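PDB 5MIF: 'Carboxyl esterase 2 from Tuber melanosporum Mel28, which probably hydrolyses carboxylic esters, as an alpha/beta-hydrolase related to archaeal carboxylesterases. Local coordinates for residues Leu82-Thr87 against Cys163-Gln168; Tyr114-Gly119 against Val143-Tyr148; Leu216-Thr221 against Gly318-Asp323; Asn235-Thr240 against Gly314-Phe319. All coordinates share one frame; numbering follows the deposited sequence.

How the interactions relate
Interactions 2 and 3 lie near the middle of the chain, about 12 Å apart between centres, at strands 109-115, 142-147 and 213-217 of one mixed sheet. Interaction 1 is about 13 Å from interaction 2 between centres and touches it: helix 158-173, which follows strand 142-147, packs C163 and V167 against F115. In sequence, interaction 2 falls between the segments of interaction 1, and interactions 3 and 4 follow. The last two share G318 and F319, their centres about 10 Å apart; interaction 4 holds H317 of a probable Ser-His-Asp triad and interaction 3 begins just after it. Interactions 1 and 4, about 32 Å apart between centres, lie on opposite sides of the chain's centre, the latter at that site.

Interaction 1 (Leu82-Thr87 against Cys163-Gln168); sequences LPVGPT and CYAAVQ
G85 and A165 bring the two backbones closest, their CA atoms 5.2 Å apart, where the loop leaving strand 75-82 runs past helix 158-173. No hydrogen bond joins the two segments, and the contact is made by apolar groups, small ones on the helix side. The CB of A165 is the main point of contact: it sits 3.6 Å from the CA of G85. In V84, CG1 stands anti to the carbonyl carbon (chi1 -57°), which places CG2 between the backbone N and the carbonyl carbon and turns it to the helix, 3.9 Å from the CB of A165. One residue further along the helix, the CB of A166 receives the tip of L82, whose CD1 lies 4.0 Å away. L82 still belongs to the strand, paired through its backbone with V90, and its side chain also touches F144 and W169. Just beyond it the chain bends in an inverse gamma turn centred on P83, before V84 and G85 pass the helix. The positive phi of G85 (85°) suits a glycine, and a CB there would run into the ring of P86. This is plain packing at the edge strand of the alpha/beta-hydrolase sheet. With alanines on the helix and a glycine opposite, the loop and helix come close through van der Waals contact alone, without a directional bond to fix their register.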
loop_
_atom_site.group_PDB
_atom_site.type_symbol
_atom_site.label_atom_id
_atom_site.label_comp_id
_atom_site.label_asym_id
_atom_site.label_seq_id
_atom_site.Cartn_x
_atom_site.Cartn_y
_atom_site.Cartn_z
ATOM N N LEU A 82 -25.084 -23.654 -8.619
ATOM C CA LEU A 82 -24.190 -24.787 -8.815
ATOM C C LEU A 82 -24.667 -25.954 -7.952
ATOM O O LEU A 82 -24.770 -25.827 -6.729
ATOM C CB LEU A 82 -22.750 -24.400 -8.465
ATOM C CG LEU A 82 -22.237 -23.089 -9.077
ATOM C CD1 LEU A 82 -20.795 -22.828 -8.683
ATOM C CD2 LEU A 82 -22.368 -23.126 -10.602
ATOM N N PRO A 83 -24.967 -27.096 -8.591
ATOM C CA PRO A 83 -25.469 -28.272 -7.870
ATOM C C PRO A 83 -24.335 -29.019 -7.191
ATOM O O PRO A 83 -24.094 -30.185 -7.505
ATOM C CB PRO A 83 -26.099 -29.117 -8.975
ATOM C CG PRO A 83 -25.278 -28.792 -10.192
ATOM C CD PRO A 83 -24.874 -27.336 -10.044
ATOM N N VAL A 84 -23.627 -28.337 -6.297
ATOM C CA VAL A 84 -22.412 -28.883 -5.692
ATOM C C VAL A 84 -22.344 -28.512 -4.218
ATOM O O VAL A 84 -23.133 -27.693 -3.741
ATOM C CB VAL A 84 -21.122 -28.370 -6.406
ATOM C CG1 VAL A 84 -21.165 -28.702 -7.896
ATOM C CG2 VAL A 84 -20.947 -26.872 -6.205
ATOM N N GLY A 85 -21.398 -29.098 -3.492
ATOM C CA GLY A 85 -21.187 -28.692 -2.117
ATOM C C GLY A 85 -22.080 -29.379 -1.106
ATOM O O GLY A 85 -22.919 -30.209 -1.468
ATOM N N PRO A 86 -21.883 -29.051 0.179
ATOM C CA PRO A 86 -22.545 -29.775 1.270
ATOM C C PRO A 86 -24.065 -29.720 1.239
ATOM O O PRO A 86 -24.683 -30.701 1.636
ATOM C CB PRO A 86 -22.049 -29.053 2.531
ATOM C CG PRO A 86 -20.873 -28.241 2.110
ATOM C CD PRO A 86 -21.053 -27.928 0.656
ATOM N N THR A 87 -24.653 -28.654 0.702
ATOM C CA THR A 87 -26.112 -28.519 0.703
ATOM C C THR A 87 -26.758 -28.878 -0.624
ATOM O O THR A 87 -27.973 -28.788 -0.765
ATOM C CB THR A 87 -26.552 -27.097 1.079
ATOM O OG1 THR A 87 -26.176 -26.185 0.043
ATOM C CG2 THR A 87 -25.908 -26.674 2.392
ATOM N N CYS A 163 -17.663 -22.662 -0.629
ATOM C CA CYS A 163 -16.695 -21.851 -1.365
ATOM C C CYS A 163 -15.696 -22.744 -2.078
ATOM O O CYS A 163 -15.388 -22.531 -3.250
ATOM C CB CYS A 163 -15.972 -20.900 -0.427
ATOM S SG CYS A 163 -17.020 -19.594 0.182
ATOM N N TYR A 164 -15.195 -23.747 -1.367
ATOM C CA TYR A 164 -14.284 -24.701 -1.979
ATOM C C TYR A 164 -14.954 -25.395 -3.161
ATOM O O TYR A 164 -14.366 -25.470 -4.241
ATOM C CB TYR A 164 -13.780 -25.724 -0.962
ATOM C CG TYR A 164 -12.882 -26.753 -1.597
ATOM C CD1 TYR A 164 -11.549 -26.474 -1.839
ATOM C CD2 TYR A 164 -13.379 -27.989 -1.992
ATOM C CE1 TYR A 164 -10.725 -27.406 -2.433
ATOM C CE2 TYR A 164 -12.570 -28.926 -2.587
ATOM C CZ TYR A 164 -11.241 -28.632 -2.811
ATOM O OH TYR A 164 -10.425 -29.570 -3.413
ATOM N N ALA A 165 -16.187 -25.880 -2.977
ATOM C CA ALA A 165 -16.870 -26.621 -4.043
ATOM C C ALA A 165 -17.172 -25.754 -5.277
ATOM O O ALA A 165 -17.094 -26.229 -6.419
ATOM C CB ALA A 165 -18.182 -27.249 -3.509
ATOM N N ALA A 166 -17.506 -24.488 -5.046
ATOM C CA ALA A 166 -17.750 -23.555 -6.142
ATOM C C ALA A 166 -16.478 -23.338 -6.962
ATOM O O ALA A 166 -16.522 -23.263 -8.193
ATOM C CB ALA A 166 -18.273 -22.227 -5.610
ATOM N N VAL A 167 -15.340 -23.237 -6.283
ATOM C CA VAL A 167 -14.075 -23.081 -6.995
ATOM C C VAL A 167 -13.784 -24.309 -7.857
ATOM O O VAL A 167 -13.366 -24.172 -9.016
ATOM C CB VAL A 167 -12.910 -22.801 -6.026
ATOM C CG1 VAL A 167 -11.558 -22.910 -6.746
ATOM C CG2 VAL A 167 -13.085 -21.421 -5.415
ATOM N N GLN A 168 -14.032 -25.502 -7.317
ATOM C CA GLN A 168 -13.781 -26.730 -8.083
ATOM C C GLN A 168 -14.644 -26.763 -9.346
ATOM O O GLN A 168 -14.204 -27.231 -10.401
ATOM C CB GLN A 168 -14.046 -27.980 -7.236
ATOM C CG GLN A 168 -13.226 -28.080 -5.945
ATOM C CD GLN A 168 -11.769 -27.656 -6.106
ATOM O OE1 GLN A 168 -11.006 -28.282 -6.845
ATOM N NE2 GLN A 168 -11.382 -26.587 -5.418
#

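Interaction 2 (Tyr114-Gly119 against Val143-Tyr148); sequences YFHGGG and VFFVDY
F145 packs its ring tip against H116, with CZ 3.6 Å from CB of the histidine, while the adjacent CE2 meets CD2 of Y114 at 4.1 Å. The side chain of F145 reaches this position with CG anti to the backbone N (chi1 -174°). CB of Y114 rests on CG1 of V143, and on the other face of the sheet CE1 of F115 touches CG2 of V146, with F115 also packed on helices 158-173 and 191-206. The backbones are neighbouring parallel strands of a beta-alpha-beta unit completed by helix 129-139: Y114 N donates to F144 O, and V146 N to Y114 O. Next to these bonds water 1 links the two backbones, accepting from H116 N and donating to Y114 O and V146 O; it also sits over the centre of one face of F145. The H116 ring forms an offset stack with Y148, the planes 15° apart and the centroids 4.6 Å apart. Y148 OH lies over the rim of that imidazole and donates to H116 O at 2.8 Å, from above the carbonyl plane. Replacing H116 by an alanine would probably leave Y148 without its stacking partner and open a gap beside F145. Two in-plane links fix the rotation of the imidazole: ND1 donates to G117 O at 2.6 Å, and NE2 meets water 2, which also lies within bonding distance of D147 OD1 and Y148 O. At the far end of its ring, the hydroxyl of Y114 is hydrogen-bonded to D189, within the probable nucleophile elbow.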
loop_
_atom_site.group_PDB
_atom_site.type_symbol
_atom_site.label_atom_id
_atom_site.label_comp_id
_atom_site.label_asym_id
_atom_site.label_seq_id
_atom_site.Cartn_x
_atom_site.Cartn_y
_atom_site.Cartn_z
ATOM N N TYR A 114 -14.116 -14.460 -5.598
ATOM C CA TYR A 114 -14.180 -13.545 -4.469
ATOM C C TYR A 114 -15.107 -14.055 -3.344
ATOM O O TYR A 114 -16.235 -14.465 -3.594
ATOM C CB TYR A 114 -14.614 -12.132 -4.913
ATOM C CG TYR A 114 -14.293 -11.137 -3.813
ATOM C CD1 TYR A 114 -13.025 -10.574 -3.715
ATOM C CD2 TYR A 114 -15.223 -10.848 -2.810
ATOM C CE1 TYR A 114 -12.698 -9.719 -2.690
ATOM C CE2 TYR A 114 -14.906 -9.988 -1.780
ATOM C CZ TYR A 114 -13.636 -9.426 -1.727
ATOM O OH TYR A 114 -13.311 -8.575 -0.702
ATOM N N PHE A 115 -14.610 -14.020 -2.107
ATOM C CA PHE A 115 -15.348 -14.480 -0.941
ATOM C C PHE A 115 -15.614 -13.293 -0.022
ATOM O O PHE A 115 -14.693 -12.755 0.587
ATOM C CB PHE A 115 -14.569 -15.585 -0.222
ATOM C CG PHE A 115 -13.992 -16.595 -1.162
ATOM C CD1 PHE A 115 -14.810 -17.540 -1.768
ATOM C CD2 PHE A 115 -12.643 -16.563 -1.495
ATOM C CE1 PHE A 115 -14.292 -18.460 -2.666
ATOM C CE2 PHE A 115 -12.115 -17.470 -2.403
ATOM C CZ PHE A 115 -12.938 -18.425 -2.984
ATOM N N HIS A 116 -16.873 -12.862 0.049
ATOM C CA HIS A 116 -17.210 -11.597 0.707
ATOM C C HIS A 116 -17.207 -11.719 2.218
ATOM O O HIS A 116 -17.309 -12.822 2.769
ATOM C CB HIS A 116 -18.572 -11.101 0.224
ATOM C CG HIS A 116 -19.737 -11.855 0.796
ATOM N ND1 HIS A 116 -20.224 -11.622 2.069
ATOM C CD2 HIS A 116 -20.518 -12.826 0.264
ATOM C CE1 HIS A 116 -21.262 -12.413 2.290
ATOM N NE2 HIS A 116 -21.460 -13.154 1.212
ATOM N N GLY A 117 -17.079 -10.582 2.891
ATOM C CA GLY A 117 -17.123 -10.542 4.347
ATOM C C GLY A 117 -18.515 -10.156 4.825
ATOM O O GLY A 117 -19.466 -10.160 4.032
ATOM N N GLY A 118 -18.617 -9.787 6.099
ATOM C CA GLY A 118 -19.893 -9.573 6.756
ATOM C C GLY A 118 -20.074 -10.512 7.944
ATOM O O GLY A 118 -21.201 -10.831 8.329
ATOM N N GLY A 119 -18.966 -10.990 8.509
ATOM C CA GLY A 119 -19.016 -11.790 9.724
ATOM C C GLY A 119 -19.713 -13.138 9.588
ATOM O O GLY A 119 -20.215 -13.666 10.581
ATOM N N VAL A 143 -15.041 -11.521 -12.198
ATOM C CA VAL A 143 -15.180 -11.791 -10.766
ATOM C C VAL A 143 -16.213 -12.908 -10.565
ATOM O O VAL A 143 -17.355 -12.815 -11.032
ATOM C CB VAL A 143 -15.614 -10.542 -9.978
ATOM C CG1 VAL A 143 -15.982 -10.921 -8.535
ATOM C CG2 VAL A 143 -14.510 -9.487 -9.991
ATOM N N PHE A 144 -15.776 -13.971 -9.896
ATOM C CA PHE A 144 -16.604 -15.119 -9.554
ATOM C C PHE A 144 -16.980 -14.937 -8.096
ATOM O O PHE A 144 -16.208 -15.268 -7.189
ATOM C CB PHE A 144 -15.823 -16.418 -9.809
ATOM C CG PHE A 144 -16.587 -17.688 -9.534
ATOM C CD1 PHE A 144 -17.576 -18.130 -10.401
ATOM C CD2 PHE A 144 -16.254 -18.482 -8.451
ATOM C CE1 PHE A 144 -18.253 -19.317 -10.161
ATOM C CE2 PHE A 144 -16.924 -19.668 -8.207
ATOM C CZ PHE A 144 -17.930 -20.085 -9.059
ATOM N N PHE A 145 -18.150 -14.352 -7.876
ATOM C CA PHE A 145 -18.575 -13.955 -6.538
ATOM C C PHE A 145 -19.441 -15.061 -5.920
ATOM O O PHE A 145 -20.555 -15.333 -6.392
ATOM C CB PHE A 145 -19.339 -12.631 -6.619
ATOM C CG PHE A 145 -19.711 -12.048 -5.289
ATOM C CD1 PHE A 145 -20.908 -12.402 -4.670
ATOM C CD2 PHE A 145 -18.896 -11.125 -4.677
ATOM C CE1 PHE A 145 -21.270 -11.853 -3.444
ATOM C CE2 PHE A 145 -19.246 -10.567 -3.444
ATOM C CZ PHE A 145 -20.441 -10.927 -2.829
ATOM N N VAL A 146 -18.918 -15.712 -4.883
ATOM C CA VAL A 146 -19.613 -16.838 -4.273
ATOM C C VAL A 146 -20.584 -16.360 -3.196
ATOM O O VAL A 146 -20.180 -15.781 -2.194
ATOM C CB VAL A 146 -18.635 -17.837 -3.670
ATOM C CG1 VAL A 146 -19.409 -19.001 -3.062
ATOM C CG2 VAL A 146 -17.672 -18.338 -4.749
ATOM N N ASP A 147 -21.869 -16.593 -3.428
ATOM C CA ASP A 147 -22.912 -16.170 -2.499
ATOM C C ASP A 147 -23.261 -17.322 -1.565
ATOM O O ASP A 147 -24.344 -17.903 -1.641
ATOM C CB ASP A 147 -24.139 -15.682 -3.293
ATOM C CG ASP A 147 -25.116 -14.865 -2.451
ATOM O OD1 ASP A 147 -24.780 -14.439 -1.323
ATOM O OD2 ASP A 147 -26.233 -14.624 -2.945
ATOM N N TYR A 148 -22.317 -17.669 -0.698
ATOM C CA TYR A 148 -22.452 -18.824 0.185
ATOM C C TYR A 148 -23.567 -18.604 1.231
ATOM O O TYR A 148 -23.967 -17.464 1.505
ATOM C CB TYR A 148 -21.114 -19.106 0.876
ATOM C CG TYR A 148 -20.596 -17.906 1.638
ATOM C CD1 TYR A 148 -20.966 -17.688 2.956
ATOM C CD2 TYR A 148 -19.752 -16.977 1.030
ATOM C CE1 TYR A 148 -20.500 -16.593 3.660
ATOM C CE2 TYR A 148 -19.284 -15.865 1.728
ATOM C CZ TYR A 148 -19.663 -15.679 3.037
ATOM O OH TYR A 148 -19.203 -14.579 3.741
HETATM O O HOH W 1 -18.449 -13.786 -2.039
HETATM O O HOH W 2 -23.469 -14.954 0.746
#

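Interaction 3 (Leu216-Thr221 against Gly318-Asp323); sequences LIYPAT and GFASID
Y218 and F319 meet edge to face, their planes 82° apart, with CE2 of the tyrosine 3.7 Å from CD2 over the phenylalanine ring. The tyrosine ring is itself held between two layers: CG2 of I217 lies over one face near the rim, and the backbone N of G318 over the opposite one, 3.3 Å from CZ. At its far end OH accepts a hydrogen bond from A320 N, 2.9 Å away and lying in the plane of the ring, with an N-H...O angle of 150°. The methyl of A320 stands beside the same oxygen and continues to CG2 of I217 at 3.8 Å, so the end of strand 213-217 and the loop after H317 close on one another. F319 turns its ring to the tyrosine with CG between the backbone N and the carbonyl carbon (chi1 69°), and packs on A331 and T334 of helix 329-345. A leucine at Y218 would probably leave A320 N without its acceptor and F319 without the ring edge against its face. Since Y218 also touches S190, D287 and H317, the probable triad, its clasped ring and bonded OH would probably keep the chain after H317 in place beside that site.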
loop_
_atom_site.group_PDB
_atom_site.type_symbol
_atom_site.label_atom_id
_atom_site.label_comp_id
_atom_site.label_asym_id
_atom_site.label_seq_id
_atom_site.Cartn_x
_atom_site.Cartn_y
_atom_site.Cartn_z
ATOM N N LEU A 216 -5.847 -10.919 0.706
ATOM C CA LEU A 216 -6.593 -10.976 1.958
ATOM C C LEU A 216 -6.692 -9.557 2.522
ATOM O O LEU A 216 -5.681 -8.898 2.759
ATOM C CB LEU A 216 -5.929 -11.932 2.972
ATOM C CG LEU A 216 -5.645 -13.375 2.500
ATOM C CD1 LEU A 216 -4.883 -14.161 3.543
ATOM C CD2 LEU A 216 -6.931 -14.121 2.134
ATOM N N ILE A 217 -7.919 -9.075 2.691
ATOM C CA ILE A 217 -8.167 -7.726 3.183
ATOM C C ILE A 217 -8.648 -7.812 4.643
ATOM O O ILE A 217 -9.710 -8.369 4.885
ATOM C CB ILE A 217 -9.232 -7.011 2.300
ATOM C CG1 ILE A 217 -8.916 -7.181 0.818
ATOM C CG2 ILE A 217 -9.363 -5.538 2.649
ATOM C CD1 ILE A 217 -10.049 -6.694 -0.090
ATOM N N TYR A 218 -7.879 -7.256 5.586
ATOM C CA TYR A 218 -8.112 -7.379 7.041
ATOM C C TYR A 218 -8.749 -8.718 7.400
ATOM O O TYR A 218 -9.856 -8.766 7.944
ATOM C CB TYR A 218 -8.953 -6.212 7.616
ATOM C CG TYR A 218 -9.995 -5.607 6.695
ATOM C CD1 TYR A 218 -11.191 -6.274 6.415
ATOM C CD2 TYR A 218 -9.791 -4.351 6.127
ATOM C CE1 TYR A 218 -12.133 -5.713 5.576
ATOM C CE2 TYR A 218 -10.742 -3.776 5.297
ATOM C CZ TYR A 218 -11.899 -4.463 5.023
ATOM O OH TYR A 218 -12.816 -3.889 4.187
ATOM N N PRO A 219 -8.065 -9.814 7.058
ATOM C CA PRO A 219 -8.676 -11.134 7.188
ATOM C C PRO A 219 -8.773 -11.573 8.631
ATOM O O PRO A 219 -7.950 -11.161 9.455
ATOM C CB PRO A 219 -7.712 -12.038 6.425
ATOM C CG PRO A 219 -6.388 -11.399 6.650
ATOM C CD PRO A 219 -6.646 -9.908 6.669
ATOM N N ALA A 220 -9.793 -12.376 8.932
ATOM C CA ALA A 220 -9.812 -13.168 10.157
ATOM C C ALA A 220 -9.003 -14.420 9.865
ATOM O O ALA A 220 -9.265 -15.112 8.885
ATOM C CB ALA A 220 -11.248 -13.511 10.579
ATOM N N THR A 221 -8.005 -14.700 10.686
ATOM C CA THR A 221 -7.155 -15.854 10.443
ATOM C C THR A 221 -7.145 -16.792 11.636
ATOM O O THR A 221 -6.785 -17.964 11.514
ATOM C CB THR A 221 -5.713 -15.423 10.137
ATOM O OG1 THR A 221 -5.222 -14.652 11.239
ATOM C CG2 THR A 221 -5.661 -14.568 8.894
ATOM N N GLY A 318 -13.369 -2.735 7.431
ATOM C CA GLY A 318 -14.437 -2.545 6.471
ATOM C C GLY A 318 -14.160 -1.518 5.383
ATOM O O GLY A 318 -15.006 -1.320 4.508
ATOM N N PHE A 319 -12.985 -0.885 5.394
ATOM C CA PHE A 319 -12.772 0.238 4.473
ATOM C C PHE A 319 -12.872 -0.153 3.000
ATOM O O PHE A 319 -13.157 0.691 2.155
ATOM C CB PHE A 319 -11.424 0.947 4.735
ATOM C CG PHE A 319 -10.183 0.141 4.387
ATOM C CD1 PHE A 319 -9.793 -0.060 3.063
ATOM C CD2 PHE A 319 -9.348 -0.319 5.394
ATOM C CE1 PHE A 319 -8.642 -0.768 2.762
ATOM C CE2 PHE A 319 -8.183 -1.020 5.104
ATOM C CZ PHE A 319 -7.828 -1.250 3.789
ATOM N N ALA A 320 -12.668 -1.427 2.690
ATOM C CA ALA A 320 -12.667 -1.864 1.302
ATOM C C ALA A 320 -14.069 -2.080 0.720
ATOM O O ALA A 320 -14.223 -2.091 -0.497
ATOM C CB ALA A 320 -11.838 -3.143 1.156
ATOM N N SER A 321 -15.078 -2.284 1.569
ATOM C CA SER A 321 -16.422 -2.580 1.057
ATOM C C SER A 321 -17.468 -1.529 1.444
ATOM O O SER A 321 -18.551 -1.483 0.866
ATOM C CB SER A 321 -16.893 -3.960 1.524
ATOM O OG SER A 321 -16.948 -4.055 2.931
ATOM N N ILE A 322 -17.153 -0.697 2.429
ATOM C CA ILE A 322 -18.067 0.368 2.829
ATOM C C ILE A 322 -17.802 1.603 1.966
ATOM O O ILE A 322 -16.726 2.203 2.040
ATOM C CB ILE A 322 -17.899 0.702 4.313
ATOM C CG1 ILE A 322 -18.159 -0.550 5.159
ATOM C CG2 ILE A 322 -18.792 1.879 4.705
ATOM C CD1 ILE A 322 -17.746 -0.401 6.615
ATOM N N ASP A 323 -18.779 1.959 1.139
ATOM C CA ASP A 323 -18.631 3.011 0.125
ATOM C C ASP A 323 -18.001 4.307 0.642
ATOM O O ASP A 323 -17.062 4.839 0.042
ATOM C CB ASP A 323 -19.994 3.311 -0.501
ATOM C CG ASP A 323 -20.486 2.181 -1.391
ATOM O OD1 ASP A 323 -19.726 1.205 -1.611
ATOM O OD2 ASP A 323 -21.638 2.269 -1.872
#

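Interaction 4 (Asn235-Thr240 against Gly314-Phe319); sequences NGPGLT and GTIHGF
L239 on H317 is the centre of a surface contact between two loops, one leading into helix 241-251 and the other a type II turn from I316 to F319 that carries the histidine of a probable catalytic triad. CD2 of L239 sits over the middle of the imidazole face, 3.6 Å from the ring centroid and 13° off its normal, a CH-pi contact. The CB atoms of the two residues also meet, at 3.6 Å. H317 presents that face with CG anti to the backbone N (chi1 -161°), while ND1 and NE2 are hydrogen-bonded to D287 and S190, an arrangement consistent with a charge relay. Beside this pair, I316 faces P237 and G238: its CD1 reaches CA of G238 at 3.8 Å, and its CG2 meets CG of P237 at about a right angle between the side chains. A CB on G238 would clash with that CD1, and its backbone angles already favour glycine. The backbones make no direct hydrogen bond and are bridged by water instead. Water 3 donates to P237 O and accepts from H317 N at 2.9 Å; water 4 donates to G238 O at 2.6 Å and to H317 O. The imidazole thus has an apolar methyl over one face and polar partners at both nitrogens, so L239 may help limit its tilt while both nitrogens keep those partners.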
loop_
_atom_site.group_PDB
_atom_site.type_symbol
_atom_site.label_atom_id
_atom_site.label_comp_id
_atom_site.label_asym_id
_atom_site.label_seq_id
_atom_site.Cartn_x
_atom_site.Cartn_y
_atom_site.Cartn_z
ATOM N N ASN A 235 -13.391 -1.617 21.328
ATOM C CA ASN A 235 -14.567 -1.233 20.567
ATOM C C ASN A 235 -14.238 -0.114 19.598
ATOM O O ASN A 235 -15.143 0.544 19.079
ATOM C CB ASN A 235 -15.756 -0.884 21.475
ATOM C CG ASN A 235 -15.351 -0.173 22.741
ATOM O OD1 ASN A 235 -14.345 -0.512 23.367
ATOM N ND2 ASN A 235 -16.166 0.791 23.161
ATOM N N GLY A 236 -12.932 0.100 19.390
ATOM C CA GLY A 236 -12.416 1.078 18.436
ATOM C C GLY A 236 -13.220 0.938 17.160
ATOM O O GLY A 236 -13.468 -0.188 16.719
ATOM N N PRO A 237 -13.636 2.071 16.567
ATOM C CA PRO A 237 -14.795 2.095 15.660
ATOM C C PRO A 237 -14.702 1.130 14.478
ATOM O O PRO A 237 -13.613 0.701 14.112
ATOM C CB PRO A 237 -14.819 3.546 15.164
ATOM C CG PRO A 237 -13.429 4.060 15.378
ATOM C CD PRO A 237 -12.899 3.347 16.580
ATOM N N GLY A 238 -15.849 0.790 13.898
ATOM C CA GLY A 238 -15.889 -0.051 12.714
ATOM C C GLY A 238 -16.043 -1.536 12.996
ATOM O O GLY A 238 -16.680 -2.255 12.227
ATOM N N LEU A 239 -15.451 -1.990 14.095
ATOM C CA LEU A 239 -15.501 -3.388 14.493
ATOM C C LEU A 239 -15.155 -3.505 15.970
ATOM O O LEU A 239 -14.070 -3.114 16.388
ATOM C CB LEU A 239 -14.525 -4.230 13.670
ATOM C CG LEU A 239 -14.353 -5.681 14.141
ATOM C CD1 LEU A 239 -15.657 -6.439 13.968
ATOM C CD2 LEU A 239 -13.183 -6.398 13.441
ATOM N N THR A 240 -16.059 -4.082 16.755
ATOM C CA THR A 240 -15.834 -4.207 18.190
ATOM C C THR A 240 -15.543 -5.650 18.568
ATOM O O THR A 240 -15.863 -6.571 17.818
ATOM C CB THR A 240 -17.048 -3.721 18.997
ATOM O OG1 THR A 240 -18.064 -4.735 18.992
ATOM C CG2 THR A 240 -17.600 -2.431 18.400
ATOM N N GLY A 314 -4.829 5.364 9.729
ATOM C CA GLY A 314 -5.966 6.268 9.854
ATOM C C GLY A 314 -7.313 5.707 9.410
ATOM O O GLY A 314 -8.298 6.441 9.297
ATOM N N THR A 315 -7.376 4.409 9.151
ATOM C CA THR A 315 -8.640 3.829 8.714
ATOM C C THR A 315 -8.998 2.621 9.564
ATOM O O THR A 315 -8.221 2.204 10.422
ATOM C CB THR A 315 -8.611 3.448 7.225
ATOM O OG1 THR A 315 -9.946 3.151 6.780
ATOM C CG2 THR A 315 -7.710 2.254 6.993
ATOM N N ILE A 316 -10.190 2.077 9.324
ATOM C CA ILE A 316 -10.791 1.066 10.190
ATOM C C ILE A 316 -11.275 -0.146 9.410
ATOM O O ILE A 316 -11.307 -0.130 8.179
ATOM C CB ILE A 316 -11.995 1.649 10.963
ATOM C CG1 ILE A 316 -13.079 2.106 9.981
ATOM C CG2 ILE A 316 -11.543 2.780 11.893
ATOM C CD1 ILE A 316 -14.288 2.711 10.635
ATOM N N HIS A 317 -11.670 -1.184 10.141
ATOM C CA HIS A 317 -12.212 -2.402 9.552
ATOM C C HIS A 317 -13.361 -2.083 8.588
ATOM O O HIS A 317 -14.207 -1.230 8.878
ATOM C CB HIS A 317 -12.685 -3.356 10.653
ATOM C CG HIS A 317 -12.829 -4.777 10.204
ATOM N ND1 HIS A 317 -11.784 -5.677 10.239
ATOM C CD2 HIS A 317 -13.889 -5.451 9.697
ATOM C CE1 HIS A 317 -12.198 -6.846 9.788
ATOM N NE2 HIS A 317 -13.473 -6.739 9.458
ATOM N N GLY A 318 -13.369 -2.735 7.431
ATOM C CA GLY A 318 -14.437 -2.545 6.471
ATOM C C GLY A 318 -14.160 -1.518 5.383
ATOM O O GLY A 318 -15.006 -1.320 4.508
ATOM N N PHE A 319 -12.985 -0.885 5.394
ATOM C CA PHE A 319 -12.772 0.238 4.473
ATOM C C PHE A 319 -12.872 -0.153 3.000
ATOM O O PHE A 319 -13.157 0.691 2.155
ATOM C CB PHE A 319 -11.424 0.947 4.735
ATOM C CG PHE A 319 -10.183 0.141 4.387
ATOM C CD1 PHE A 319 -9.793 -0.060 3.063
ATOM C CD2 PHE A 319 -9.348 -0.319 5.394
ATOM C CE1 PHE A 319 -8.642 -0.768 2.762
ATOM C CE2 PHE A 319 -8.183 -1.020 5.104
ATOM C CZ PHE A 319 -7.828 -1.250 3.789
HETATM O O HOH W 3 -11.868 -1.159 13.026
HETATM O O HOH W 4 -16.941 -1.545 9.742
#